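Long-range contacts in BIFUNCTIONAL PROTEIN Proline utilization A (PutA) (Corynebacterium freiburgense, PDB 5UX5), which catalyses the two-step oxidation of proline to glutamate, pairing an FAD-dependent proline dehydrogenase with an NAD-dependent aldehyde dehydrogenase on one chain: residues Ala933-Leu938 / Asp983-Asn988; Lys991-Arg996 / Arg1050-Phe1055. One frame throughout, in Å; residues are numbered along the deposited sequence.

Followed from the N terminus, the chain first passes through the parts that bind FAD and NAD, and both contacts lie far along it, in what is probably the C-terminal domain. Contact 1 closes a loop that runs from the start of helix 936-953, through strand 965-980, to the start of helix 984-997. Contact 2 opens farther along that second helix and closes after strands 1000-1003, 1015-1018 and 1038-1040, where the chain is about to enter strand 1056-1064. The two loops follow in series, neither nested nor crossed. Helix 984-997 serves both, the centres of the two contacts are about 13 Å apart, and Leu-938 O packs 3.5 Å from Leu-992 CD1, so one helix is tied to two neighbours.

Contact 1: residues Ala933-Leu938 / Asp983-Asn988; sequences ANTEFL and DEEQFN
The phenyl ring of Phe-937 and the carboxylate of Glu-985 meet with their planes 67° apart, OE2 of Glu-985 lying obliquely to the ring, 3.9 Å from Phe-937 CD2. The N-terminal turns of helices 936-953 and 984-997 here pack against each other at the surface of what is probably the C-terminal domain. Glu-985 does the reaching. Its CG stands anti to the backbone N and the chain stays extended beyond it, which lays it across Phe-937 and Leu-938 and brings the carboxylate near Thr-935 at the start of the other helix. Leu-938 crosses Glu-985 and Asn-988 obliquely; its CD1 is 4.0 Å from Asn-988 CB, while its CD2 lies 3.5 Å from the carbonyl O of Glu-985, so the two methyls pack on this part of the second helix. Farther out, Phe-937 also touches Ala-1046 and Arg-989. Asp-983 is the N-cap of helix 984-997, with CG anti to its backbone N: Gln-986 N donates to Asp-983 OD1 at 3.0 Å along an almost straight line (179°), arriving from above the carboxylate plane.

Contact 2: residues Lys991-Arg996 / Arg1050-Phe1055; sequences KLAALR and RELLHF
Ala-993 sits at the centre of this contact, its methyl CB resting on one face of the Phe-1055 ring, 3.5 Å from the ring centroid and only 11° off the ring normal, a well-centred CH-pi contact. The same methyl meets Leu-1052, whose CD2 comes within 3.6 Å of Ala-993 CB, so it fits into the angle between the ring face and the isopropyl group. Ala-994 N lies 4.0 Å from Phe-1055 CE2. At the margin, Arg-996 passes its aliphatic part by Leu-1052, while its guanidinium goes to a salt bridge with Glu-946 and a cation-pi contact with Tyr-929.

The second shell sets the two hydrophobic groups. Residues 1052-1055 form a 3-10 turn in which Phe-1055 N donates to Leu-1052 O at 2.9 Å; this i, i+3 spacing turns both side chains toward helix 984-997, and CG anti to the carbonyl carbon in each aims the ring and the isopropyl group. Glu-1051 O lies in plane at the ring edge. At the turn, His-1054 ND1 donates to Glu-1051 OE1 (2.7 Å, 157°), while OE2 of the same carboxylate forms a salt bridge with Arg-1017 and accepts from Leu-1045 N. With Phe-1055 bonded through its backbone to Leu-974 of strand 965-980, helix 984-997 packs on the 3-10 turn that leads into strand 1056-1064, consistent with a Rossmann-like alpha/beta domain.

Contact 1: residues Ala933-Leu938 / Asp983-Asn988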
loop_
_atom_site.group_PDB
_atom_site.type_symbol
_atom_site.label_atom_id
_atom_site.label_comp_id
_atom_site.label_asym_id
_atom_site.label_seq_id
_atom_site.Cartn_x
_atom_site.Cartn_y
_atom_site.Cartn_z
ATOM N N ALA A 933 27.804 -38.147 9.562
ATOM C CA ALA A 933 28.470 -37.455 10.667
ATOM C C ALA A 933 29.360 -38.465 11.377
ATOM O O ALA A 933 28.926 -39.171 12.291
ATOM C CB ALA A 933 27.443 -36.821 11.601
ATOM N N ASN A 934 30.616 -38.548 10.919
ATOM C CA ASN A 934 31.617 -39.475 11.437
ATOM C C ASN A 934 32.759 -38.768 12.167
ATOM O O ASN A 934 33.823 -39.359 12.349
ATOM C CB ASN A 934 32.176 -40.351 10.311
ATOM C CG ASN A 934 32.840 -39.542 9.191
ATOM O OD1 ASN A 934 33.221 -38.383 9.373
ATOM N ND2 ASN A 934 32.993 -40.167 8.025
ATOM N N THR A 935 32.567 -37.515 12.575
ATOM C CA THR A 935 33.550 -36.775 13.356
ATOM C C THR A 935 32.853 -36.059 14.501
ATOM O O THR A 935 31.642 -35.822 14.463
ATOM C CB THR A 935 34.292 -35.745 12.503
ATOM O OG1 THR A 935 34.845 -36.397 11.358
ATOM C CG2 THR A 935 35.399 -35.045 13.302
ATOM N N GLU A 936 33.636 -35.727 15.535
ATOM C CA GLU A 936 33.197 -34.754 16.524
ATOM C C GLU A 936 32.575 -33.562 15.810
ATOM O O GLU A 936 31.411 -33.214 16.037
ATOM C CB GLU A 936 34.371 -34.320 17.410
ATOM N N PHE A 937 33.343 -32.970 14.898
ATOM C CA PHE A 937 32.889 -31.783 14.191
ATOM C C PHE A 937 31.638 -32.066 13.367
ATOM O O PHE A 937 30.699 -31.258 13.352
ATOM C CB PHE A 937 34.011 -31.272 13.294
ATOM C CG PHE A 937 33.605 -30.147 12.379
ATOM C CD1 PHE A 937 33.560 -28.838 12.846
ATOM C CD2 PHE A 937 33.280 -30.393 11.054
ATOM C CE1 PHE A 937 33.218 -27.796 12.010
ATOM C CE2 PHE A 937 32.936 -29.365 10.222
ATOM C CZ PHE A 937 32.899 -28.056 10.693
ATOM N N LEU A 938 31.601 -33.199 12.667
ATOM C CA LEU A 938 30.450 -33.457 11.810
ATOM C C LEU A 938 29.213 -33.804 12.616
ATOM O O LEU A 938 28.106 -33.437 12.218
ATOM C CB LEU A 938 30.768 -34.554 10.802
ATOM C CG LEU A 938 31.852 -34.119 9.812
ATOM C CD1 LEU A 938 32.415 -35.299 9.076
ATOM C CD2 LEU A 938 31.257 -33.106 8.839
ATOM N N ASP A 983 38.916 -30.850 0.837
ATOM C CA ASP A 983 38.946 -31.159 2.255
ATOM C C ASP A 983 37.765 -32.060 2.554
ATOM O O ASP A 983 36.624 -31.590 2.588
ATOM C CB ASP A 983 38.905 -29.891 3.093
ATOM C CG ASP A 983 39.041 -30.172 4.566
ATOM O OD1 ASP A 983 38.235 -30.952 5.117
ATOM O OD2 ASP A 983 39.966 -29.619 5.177
ATOM N N GLU A 984 38.026 -33.355 2.755
ATOM C CA GLU A 984 36.930 -34.315 2.823
ATOM C C GLU A 984 35.987 -34.016 3.984
ATOM O O GLU A 984 34.759 -34.072 3.832
ATOM C CB GLU A 984 37.468 -35.732 2.929
ATOM C CG GLU A 984 36.449 -36.771 2.510
ATOM C CD GLU A 984 36.715 -38.149 3.119
ATOM O OE1 GLU A 984 37.898 -38.452 3.451
ATOM O OE2 GLU A 984 35.727 -38.919 3.269
ATOM N N GLU A 985 36.536 -33.665 5.143
ATOM C CA GLU A 985 35.665 -33.451 6.287
ATOM C C GLU A 985 34.727 -32.278 6.032
ATOM O O GLU A 985 33.517 -32.400 6.224
ATOM C CB GLU A 985 36.484 -33.251 7.559
ATOM C CG GLU A 985 35.640 -32.726 8.678
ATOM C CD GLU A 985 36.285 -32.845 10.046
ATOM O OE1 GLU A 985 37.411 -32.336 10.252
ATOM O OE2 GLU A 985 35.637 -33.443 10.926
ATOM N N GLN A 986 35.266 -31.139 5.569
ATOM C CA GLN A 986 34.415 -29.979 5.297
ATOM C C GLN A 986 33.450 -30.268 4.155
ATOM O O GLN A 986 32.278 -29.881 4.213
ATOM C CB GLN A 986 35.260 -28.742 4.983
ATOM C CG GLN A 986 36.141 -28.296 6.136
ATOM C CD GLN A 986 37.167 -27.238 5.750
ATOM O OE1 GLN A 986 37.043 -26.576 4.723
ATOM N NE2 GLN A 986 38.192 -27.080 6.575
ATOM N N PHE A 987 33.912 -30.972 3.118
ATOM C CA PHE A 987 32.982 -31.385 2.078
ATOM C C PHE A 987 31.841 -32.242 2.628
ATOM O O PHE A 987 30.728 -32.199 2.101
ATOM C CB PHE A 987 33.708 -32.121 0.960
ATOM C CG PHE A 987 32.925 -32.162 -0.312
ATOM C CD1 PHE A 987 32.939 -31.075 -1.183
ATOM C CD2 PHE A 987 32.132 -33.252 -0.626
ATOM C CE1 PHE A 987 32.193 -31.082 -2.360
ATOM C CE2 PHE A 987 31.376 -33.272 -1.810
ATOM C CZ PHE A 987 31.409 -32.182 -2.675
ATOM N N ASN A 988 32.105 -33.079 3.636
ATOM C CA ASN A 988 31.026 -33.851 4.250
ATOM C C ASN A 988 30.083 -32.946 5.038
ATOM O O ASN A 988 28.860 -33.157 5.050
ATOM C CB ASN A 988 31.602 -34.947 5.147
ATOM C CG ASN A 988 32.191 -36.109 4.354
ATOM O OD1 ASN A 988 31.923 -36.276 3.163
ATOM N ND2 ASN A 988 32.996 -36.924 5.026
#

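Contact 2: residues Lys991-Arg996 / Arg1050-Phe1055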
loop_
_atom_site.group_PDB
_atom_site.type_symbol
_atom_site.label_atom_id
_atom_site.label_comp_id
_atom_site.label_asym_id
_atom_site.label_seq_id
_atom_site.Cartn_x
_atom_site.Cartn_y
_atom_site.Cartn_z
ATOM N N LYS A 991 27.802 -31.857 2.623
ATOM C CA LYS A 991 26.856 -32.883 2.177
ATOM C C LYS A 991 25.702 -33.019 3.174
ATOM O O LYS A 991 24.549 -33.216 2.775
ATOM C CB LYS A 991 27.590 -34.217 1.947
ATOM N N LEU A 992 26.005 -32.911 4.475
ATOM C CA LEU A 992 24.985 -32.837 5.519
ATOM C C LEU A 992 23.979 -31.726 5.253
ATOM O O LEU A 992 22.768 -31.926 5.381
ATOM C CB LEU A 992 25.635 -32.619 6.887
ATOM C CG LEU A 992 26.075 -33.816 7.724
ATOM C CD1 LEU A 992 26.832 -33.322 8.955
ATOM C CD2 LEU A 992 24.830 -34.576 8.124
ATOM N N ALA A 993 24.472 -30.513 5.003
ATOM C CA ALA A 993 23.597 -29.391 4.664
ATOM C C ALA A 993 22.801 -29.671 3.396
ATOM O O ALA A 993 21.605 -29.370 3.330
ATOM C CB ALA A 993 24.412 -28.118 4.495
ATOM N N ALA A 994 23.446 -30.230 2.370
ATOM C CA ALA A 994 22.757 -30.421 1.097
ATOM C C ALA A 994 21.709 -31.515 1.176
ATOM O O ALA A 994 20.713 -31.473 0.440
ATOM C CB ALA A 994 23.755 -30.722 -0.020
ATOM N N LEU A 995 21.946 -32.529 2.011
ATOM C CA LEU A 995 20.960 -33.590 2.184
ATOM C C LEU A 995 19.669 -33.044 2.765
ATOM O O LEU A 995 18.591 -33.567 2.479
ATOM C CB LEU A 995 21.539 -34.686 3.075
ATOM C CG LEU A 995 20.710 -35.932 3.375
ATOM C CD1 LEU A 995 20.325 -36.619 2.110
ATOM C CD2 LEU A 995 21.535 -36.894 4.249
ATOM N N ARG A 996 19.761 -31.971 3.549
ATOM C CA ARG A 996 18.623 -31.406 4.253
ATOM C C ARG A 996 17.871 -30.383 3.415
ATOM O O ARG A 996 16.645 -30.260 3.554
ATOM C CB ARG A 996 19.103 -30.776 5.570
ATOM C CG ARG A 996 18.049 -30.019 6.351
ATOM C CD ARG A 996 18.558 -29.494 7.676
ATOM N NE ARG A 996 19.114 -30.534 8.540
ATOM C CZ ARG A 996 18.403 -31.242 9.422
ATOM N NH1 ARG A 996 17.102 -31.031 9.542
ATOM N NH2 ARG A 996 18.984 -32.170 10.177
ATOM N N ARG A 1050 24.185 -20.450 11.062
ATOM C CA ARG A 1050 24.924 -19.615 10.128
ATOM C C ARG A 1050 25.194 -20.306 8.797
ATOM O O ARG A 1050 24.867 -19.747 7.746
ATOM C CB ARG A 1050 26.254 -19.174 10.730
ATOM C CG ARG A 1050 26.178 -18.381 12.009
ATOM C CD ARG A 1050 25.289 -17.190 11.905
ATOM N NE ARG A 1050 25.495 -16.493 10.649
ATOM C CZ ARG A 1050 24.668 -15.561 10.182
ATOM N NH1 ARG A 1050 23.591 -15.211 10.896
ATOM N NH2 ARG A 1050 24.907 -14.990 9.006
ATOM N N GLU A 1051 25.717 -21.535 8.816
ATOM C CA GLU A 1051 26.179 -22.161 7.577
ATOM C C GLU A 1051 25.027 -22.464 6.636
ATOM O O GLU A 1051 25.188 -22.362 5.419
ATOM C CB GLU A 1051 26.942 -23.443 7.880
ATOM C CG GLU A 1051 27.640 -24.096 6.690
ATOM C CD GLU A 1051 28.694 -23.199 6.028
ATOM O OE1 GLU A 1051 28.638 -23.061 4.784
ATOM O OE2 GLU A 1051 29.606 -22.684 6.729
ATOM N N LEU A 1052 23.857 -22.836 7.167
ATOM C CA LEU A 1052 22.748 -23.204 6.287
ATOM C C LEU A 1052 22.223 -22.022 5.462
ATOM O O LEU A 1052 21.512 -22.244 4.469
ATOM C CB LEU A 1052 21.606 -23.862 7.090
ATOM C CG LEU A 1052 21.888 -25.291 7.616
ATOM C CD1 LEU A 1052 20.841 -25.814 8.574
ATOM C CD2 LEU A 1052 22.032 -26.287 6.497
ATOM N N LEU A 1053 22.574 -20.777 5.809
ATOM C CA LEU A 1053 22.108 -19.657 4.989
ATOM C C LEU A 1053 22.679 -19.764 3.580
ATOM O O LEU A 1053 22.028 -19.369 2.609
ATOM C CB LEU A 1053 22.452 -18.308 5.642
ATOM C CG LEU A 1053 21.689 -17.947 6.937
ATOM C CD1 LEU A 1053 22.189 -16.703 7.632
ATOM C CD2 LEU A 1053 20.223 -17.803 6.731
ATOM N N HIS A 1054 23.867 -20.355 3.449
ATOM C CA HIS A 1054 24.493 -20.565 2.153
ATOM C C HIS A 1054 23.721 -21.543 1.284
ATOM O O HIS A 1054 23.959 -21.591 0.067
ATOM C CB HIS A 1054 25.925 -21.066 2.347
ATOM C CG HIS A 1054 26.768 -20.151 3.169
ATOM N ND1 HIS A 1054 27.608 -20.600 4.165
ATOM C CD2 HIS A 1054 26.914 -18.804 3.136
ATOM C CE1 HIS A 1054 28.223 -19.572 4.721
ATOM N NE2 HIS A 1054 27.821 -18.469 4.112
ATOM N N PHE A 1055 22.779 -22.289 1.864
ATOM C CA PHE A 1055 22.021 -23.284 1.123
ATOM C C PHE A 1055 20.579 -22.876 0.873
ATOM O O PHE A 1055 19.798 -23.689 0.363
ATOM C CB PHE A 1055 22.082 -24.618 1.867
ATOM C CG PHE A 1055 23.461 -25.211 1.899
ATOM C CD1 PHE A 1055 24.430 -24.701 2.756
ATOM C CD2 PHE A 1055 23.795 -26.264 1.073
ATOM C CE1 PHE A 1055 25.711 -25.233 2.778
ATOM C CE2 PHE A 1055 25.075 -26.811 1.109
ATOM C CZ PHE A 1055 26.030 -26.292 1.956
#